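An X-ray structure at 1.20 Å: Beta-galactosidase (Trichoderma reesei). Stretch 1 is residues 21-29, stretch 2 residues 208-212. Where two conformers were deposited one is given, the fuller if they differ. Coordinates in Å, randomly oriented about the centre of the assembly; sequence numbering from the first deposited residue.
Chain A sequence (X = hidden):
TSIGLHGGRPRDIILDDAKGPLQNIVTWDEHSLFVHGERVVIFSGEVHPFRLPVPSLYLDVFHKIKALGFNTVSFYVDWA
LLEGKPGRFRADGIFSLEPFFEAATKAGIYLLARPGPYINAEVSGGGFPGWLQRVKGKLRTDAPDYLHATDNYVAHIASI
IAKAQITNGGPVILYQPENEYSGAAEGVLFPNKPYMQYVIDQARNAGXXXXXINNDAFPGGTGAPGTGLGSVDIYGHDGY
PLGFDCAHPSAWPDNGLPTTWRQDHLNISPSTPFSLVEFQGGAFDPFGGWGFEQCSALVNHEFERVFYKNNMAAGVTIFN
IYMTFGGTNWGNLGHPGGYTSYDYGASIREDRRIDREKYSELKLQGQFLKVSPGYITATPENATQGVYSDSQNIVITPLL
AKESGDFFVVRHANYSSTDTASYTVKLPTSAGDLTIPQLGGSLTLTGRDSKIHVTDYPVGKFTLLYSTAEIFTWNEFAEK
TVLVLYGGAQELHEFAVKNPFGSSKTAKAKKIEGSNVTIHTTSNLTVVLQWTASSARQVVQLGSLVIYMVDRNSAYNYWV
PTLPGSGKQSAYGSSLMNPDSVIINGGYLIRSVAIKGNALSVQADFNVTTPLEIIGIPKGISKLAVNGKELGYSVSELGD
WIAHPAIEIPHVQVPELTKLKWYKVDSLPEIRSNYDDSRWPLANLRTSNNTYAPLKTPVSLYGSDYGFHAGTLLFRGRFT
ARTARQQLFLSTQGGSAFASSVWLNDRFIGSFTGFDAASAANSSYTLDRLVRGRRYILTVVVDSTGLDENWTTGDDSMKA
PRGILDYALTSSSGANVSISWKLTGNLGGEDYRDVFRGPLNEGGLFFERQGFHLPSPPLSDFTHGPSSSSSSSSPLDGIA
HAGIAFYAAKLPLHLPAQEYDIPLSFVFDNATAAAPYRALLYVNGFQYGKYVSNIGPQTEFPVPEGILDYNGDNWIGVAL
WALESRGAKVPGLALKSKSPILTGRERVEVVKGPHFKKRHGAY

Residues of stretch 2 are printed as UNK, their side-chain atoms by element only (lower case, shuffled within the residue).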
ATOM      1  N   PRO A  21      30.455   5.280  -2.015  1.00 10.43           N
ATOM      2  CA  PRO A  21      29.503   6.407  -2.024  1.00  9.39           C
ATOM      3  C   PRO A  21      29.993   7.498  -2.973  1.00 11.00           C
ATOM      4  O   PRO A  21      31.233   7.704  -3.122  1.00 11.30           O
ATOM      5  CB  PRO A  21      29.515   6.857  -0.556  1.00 10.03           C
ATOM      6  CG  PRO A  21      30.896   6.520  -0.079  1.00 11.30           C
ATOM      7  CD  PRO A  21      31.215   5.204  -0.739  1.00 11.33           C
ATOM      8  N   LEU A  22      29.037   8.184  -3.561  1.00 11.02           N
ATOM      9  CA  LEU A  22      29.358   9.326  -4.452  1.00 10.93           C
ATOM     10  C   LEU A  22      29.259  10.666  -3.724  1.00 11.67           C
ATOM     11  O   LEU A  22      29.503  11.727  -4.328  1.00 14.04           O
ATOM     12  CB  LEU A  22      28.412   9.294  -5.643  1.00 11.17           C
ATOM     13  CG  LEU A  22      28.566   8.047  -6.487  1.00 11.32           C
ATOM     14  CD1 LEU A  22      27.591   8.097  -7.675  1.00 13.17           C
ATOM     15  CD2 LEU A  22      29.996   7.891  -7.010  1.00 19.02           C
ATOM     16  N   GLN A  23      28.855  10.622  -2.469  1.00 10.89           N
ATOM     17  CA  GLN A  23      28.577  11.771  -1.617  1.00 10.25           C
ATOM     18  C   GLN A  23      28.772  11.319  -0.183  1.00  9.69           C
ATOM     19  O   GLN A  23      28.767  10.104   0.048  1.00 11.20           O
ATOM     20  CB  GLN A  23      27.173  12.371  -1.872  1.00 11.33           C
ATOM     21  CG  GLN A  23      26.069  11.324  -2.127  1.00 10.34           C
ATOM     22  CD  GLN A  23      25.736  10.523  -0.880  1.00  8.53           C
ATOM     23  OE1 GLN A  23      25.557  11.151   0.172  1.00 10.12           O
ATOM     24  NE2 GLN A  23      25.694   9.184  -0.924  1.00 10.07           N
ATOM     25  N   ASN A  24      28.788  12.255   0.764  1.00 10.87           N
ATOM     26  CA  ASN A  24      29.023  11.738   2.121  1.00 12.61           C
ATOM     27  C   ASN A  24      27.842  12.007   3.045  1.00 11.26           C
ATOM     28  O   ASN A  24      27.975  11.896   4.258  1.00 15.43           O
ATOM     29  CB  ASN A  24      30.314  12.288   2.703  1.00 18.26           C
ATOM     30  CG  ASN A  24      30.168  13.736   3.016  1.00 23.08           C
ATOM     31  OD1 ASN A  24      29.385  14.442   2.400  1.00 26.94           O
ATOM     32  ND2 ASN A  24      30.921  14.200   4.018  1.00 48.83           N
ATOM     33  N   ILE A  25      26.669  12.296   2.510  1.00 10.21           N
ATOM     34  CA  ILE A  25      25.464  12.470   3.337  0.50  9.41           C
ATOM     35  C   ILE A  25      24.880  11.113   3.705  1.00  8.96           C
ATOM     36  O   ILE A  25      24.522  10.874   4.854  1.00 12.39           O
ATOM     37  CB  ILE A  25      24.520  13.383   2.544  0.50 10.67           C
ATOM     38  CG1 ILE A  25      25.280  14.629   2.005  0.50 11.90           C
ATOM     39  CG2 ILE A  25      23.293  13.824   3.306  0.50 10.51           C
ATOM     40  CD1 ILE A  25      25.889  15.456   3.123  0.50 15.87           C
ATOM     41  N   VAL A  26      24.769  10.230   2.717  1.00  8.95           N
ATOM     42  CA  VAL A  26      24.216   8.884   2.941  1.00  8.24           C
ATOM     43  C   VAL A  26      25.305   7.876   2.623  1.00  8.51           C
ATOM     44  O   VAL A  26      25.700   7.753   1.463  1.00  9.16           O
ATOM     45  CB  VAL A  26      22.960   8.592   2.092  1.00  8.57           C
ATOM     46  CG1 VAL A  26      22.353   7.233   2.449  1.00  9.41           C
ATOM     47  CG2 VAL A  26      21.876   9.666   2.290  1.00 11.40           C
ATOM     48  N   THR A  27      25.799   7.198   3.677  1.00  8.59           N
ATOM     49  CA  THR A  27      26.871   6.260   3.503  1.00  7.65           C
ATOM     50  C   THR A  27      26.487   4.960   4.201  1.00  8.08           C
ATOM     51  O   THR A  27      25.363   4.852   4.754  1.00  9.49           O
ATOM     52  CB  THR A  27      28.218   6.830   3.996  1.00  9.17           C
ATOM     53  OG1 THR A  27      28.134   7.162   5.407  1.00 10.98           O
ATOM     54  CG2 THR A  27      28.648   8.067   3.228  1.00 10.91           C
ATOM     55  N   TRP A  28      27.359   3.961   4.210  1.00  8.38           N
ATOM     56  CA  TRP A  28      26.954   2.671   4.773  1.00  8.13           C
ATOM     57  C   TRP A  28      28.224   1.913   5.182  1.00  8.54           C
ATOM     58  O   TRP A  28      29.296   2.182   4.637  1.00  9.71           O
ATOM     59  CB  TRP A  28      26.089   1.810   3.802  1.00  9.11           C
ATOM     60  CG  TRP A  28      26.920   1.391   2.603  1.00  8.87           C
ATOM     61  CD1 TRP A  28      27.690   0.260   2.481  1.00  9.98           C
ATOM     62  CD2 TRP A  28      27.058   2.142   1.383  1.00  8.70           C
ATOM     63  NE1 TRP A  28      28.323   0.238   1.286  1.00  9.53           N
ATOM     64  CE2 TRP A  28      27.951   1.372   0.586  1.00  8.76           C
ATOM     65  CE3 TRP A  28      26.547   3.351   0.868  1.00  8.88           C
ATOM     66  CZ2 TRP A  28      28.327   1.773  -0.679  1.00 10.28           C
ATOM     67  CZ3 TRP A  28      26.971   3.712  -0.393  1.00 10.67           C
ATOM     68  CH2 TRP A  28      27.844   2.947  -1.159  1.00 10.84           C
ATOM     69  N   ASP A  29      28.031   0.911   6.030  1.00  8.85           N
ATOM     70  CA  ASP A  29      29.036  -0.124   6.179  1.00  9.40           C
ATOM     71  C   ASP A  29      28.364  -1.459   6.421  1.00  8.96           C
ATOM     72  O   ASP A  29      27.164  -1.637   6.041  1.00 10.30           O
ATOM     73  CB  ASP A  29      30.006   0.317   7.284  1.00  9.83           C
ATOM     74  CG  ASP A  29      29.446   0.327   8.682  1.00  9.78           C
ATOM     75  OD1 ASP A  29      28.257  -0.069   8.910  1.00 10.23           O
ATOM     76  OD2 ASP A  29      30.170   0.732   9.620  1.00 11.67           O
ATOM     77  N   UNK A 208      21.267  11.034 -10.183  1.00  8.28           N
ATOM     78  CA  UNK A 208      21.100  10.313  -8.935  1.00  8.15           C
ATOM     79  C   UNK A 208      22.485  10.033  -8.367  1.00  7.50           C
ATOM     80  O   UNK A 208      23.277   9.379  -9.068  1.00  8.53           O
ATOM     81  c   UNK A 208      17.995  10.061  -8.733  1.00  8.90           C
ATOM     82  c   UNK A 208      18.915   9.287  -9.696  1.00  9.64           C
ATOM     83  c   UNK A 208      20.314   9.004  -9.161  1.00  8.47           C
ATOM     84  c   UNK A 208      20.289   8.148  -7.910  1.00  9.19           C
ATOM     85  N   UNK A 209      22.762  10.554  -7.157  1.00  8.27           N
ATOM     86  CA  UNK A 209      24.080  10.344  -6.539  1.00  8.25           C
ATOM     87  C   UNK A 209      23.932   9.644  -5.196  1.00  7.79           C
ATOM     88  O   UNK A 209      24.939   9.269  -4.618  1.00  9.81           O
ATOM     89  c   UNK A 209      25.285  12.182  -7.755  1.00 11.92           C
ATOM     90  c   UNK A 209      24.117  12.693  -5.535  1.00 10.16           C
ATOM     91  c   UNK A 209      24.994  13.938  -5.257  1.00 13.54           C
ATOM     92  c   UNK A 209      24.871  11.655  -6.362  1.00 10.02           C
ATOM     93  N   UNK A 210      22.694   9.445  -4.669  1.00  8.00           N
ATOM     94  CA  UNK A 210      22.514   8.672  -3.460  1.00  7.77           C
ATOM     95  C   UNK A 210      22.776   7.213  -3.768  1.00  7.41           C
ATOM     96  O   UNK A 210      22.920   6.822  -4.943  1.00  8.09           O
ATOM     97  c   UNK A 210      21.100   8.885  -2.865  1.00  8.28           C
ATOM     98  c   UNK A 210      19.984   8.490  -3.822  1.00  9.86           C
ATOM     99  c   UNK A 210      20.984  10.376  -2.395  1.00 10.79           C
ATOM    100  N   UNK A 211      22.904   6.386  -2.728  1.00  7.90           N
ATOM    101  CA  UNK A 211      23.209   4.976  -2.990  1.00  7.51           C
ATOM    102  C   UNK A 211      22.052   4.290  -3.719  1.00  7.21           C
ATOM    103  O   UNK A 211      20.881   4.571  -3.485  1.00  7.87           O
ATOM    104  c   UNK A 211      23.791   5.581  -0.746  1.00  9.82           C
ATOM    105  c   UNK A 211      23.384   4.373  -1.610  1.00  8.62           C
ATOM    106  c   UNK A 211      22.908   6.684  -1.274  1.00  8.14           C
ATOM    107  N   UNK A 212      22.497   3.316  -4.543  1.00  7.63           N
ATOM    108  CA  UNK A 212      21.540   2.458  -5.265  1.00  7.43           C
ATOM    109  C   UNK A 212      21.371   1.149  -4.502  1.00  7.43           C
ATOM    110  O   UNK A 212      22.365   0.522  -4.117  1.00  8.50           O
ATOM    111  c   UNK A 212      21.026   4.109  -7.737  1.00 15.56           C
ATOM    112  c   UNK A 212      22.949   2.860  -8.875  1.00 13.05           C
ATOM    113  c   UNK A 212      22.317   3.327  -7.560  1.00 10.07           C
ATOM    114  c   UNK A 212      22.053   2.114  -6.684  1.00  8.51           C
TER
HETATM  115  O   HOH W   1      26.351   7.421  -3.229  1.00 10.71           O

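Position 208 carries four side-chain carbons. The first, bonded to CA, forks at once into a single carbon and an arm two carbons long, and this branching at CB identifies isoleucine. The CA-to-CB bond of Ile208 points away from stretch 1, and its side chain makes no contact, so the residue leads into the contact without joining it.

Position 209 repeats the pattern: four carbons, forked at the first, with one arm two carbons long. Its CB lies 4.3 Å from CB of Leu22, an apolar approach, and its backbone O is 3.6 Å from CB of Leu22 and 3.4 Å from CG of Gln23. The fork at CB again specifies isoleucine. The CA-to-CB bond of Ile209 points sideways, with chi1 p and chi2 t, and its CG1 passes 4.2 Å from CG of Gln23.

At position 210 there are three carbons, one bonded to CA and carrying the other two, with no further extension. The side chain itself touches nothing on stretch 1; the contact is made instead by the backbone, whose CA lies 4.1 Å from NE2 of Gln23. Such a short, symmetric fork is valine, and Val210 is buried.

Position 211 has three carbons that close a ring onto its own backbone N. The CA-to-CB bond points toward stretch 1, and the ring meets Gln23, Val26 and Trp28. Only proline closes in this way. CD of Pro211 is 3.8 Å from both NE2 of Gln23 and CG1 of Val26, while CG lies 3.6 Å from O of Val26 and 3.7 Å from CZ3 of Trp28, approaching the indole obliquely.

Position 212 has four carbons again, but here the fork is at the second, which makes it leucine. Its CA-to-CB bond points sideways, and Leu212 makes no contact with stretch 1.

No direct hydrogen bond crosses between the stretches, so the contact relies on packing and one water. Gln23 folds back on its own stretch: its OE1 accepts from N of Val26 at 2.8 Å, and its NE2 donates to O of Val26, also at 2.8 Å. This holds the amide beside Pro211, whose ring packs against Val26 and Trp28. Water 1 joins the stretches, accepting from N of Leu22 (2.8 Å from the water O) and NE2 of Gln23 (3.0 Å) and donating to O of Ile209 (2.7 Å). The amide thus serves both its own stretch, through Val26, and the water bridge, and the two stretches together bury 325 Å².

Stretch 2 208-212: IIVPL
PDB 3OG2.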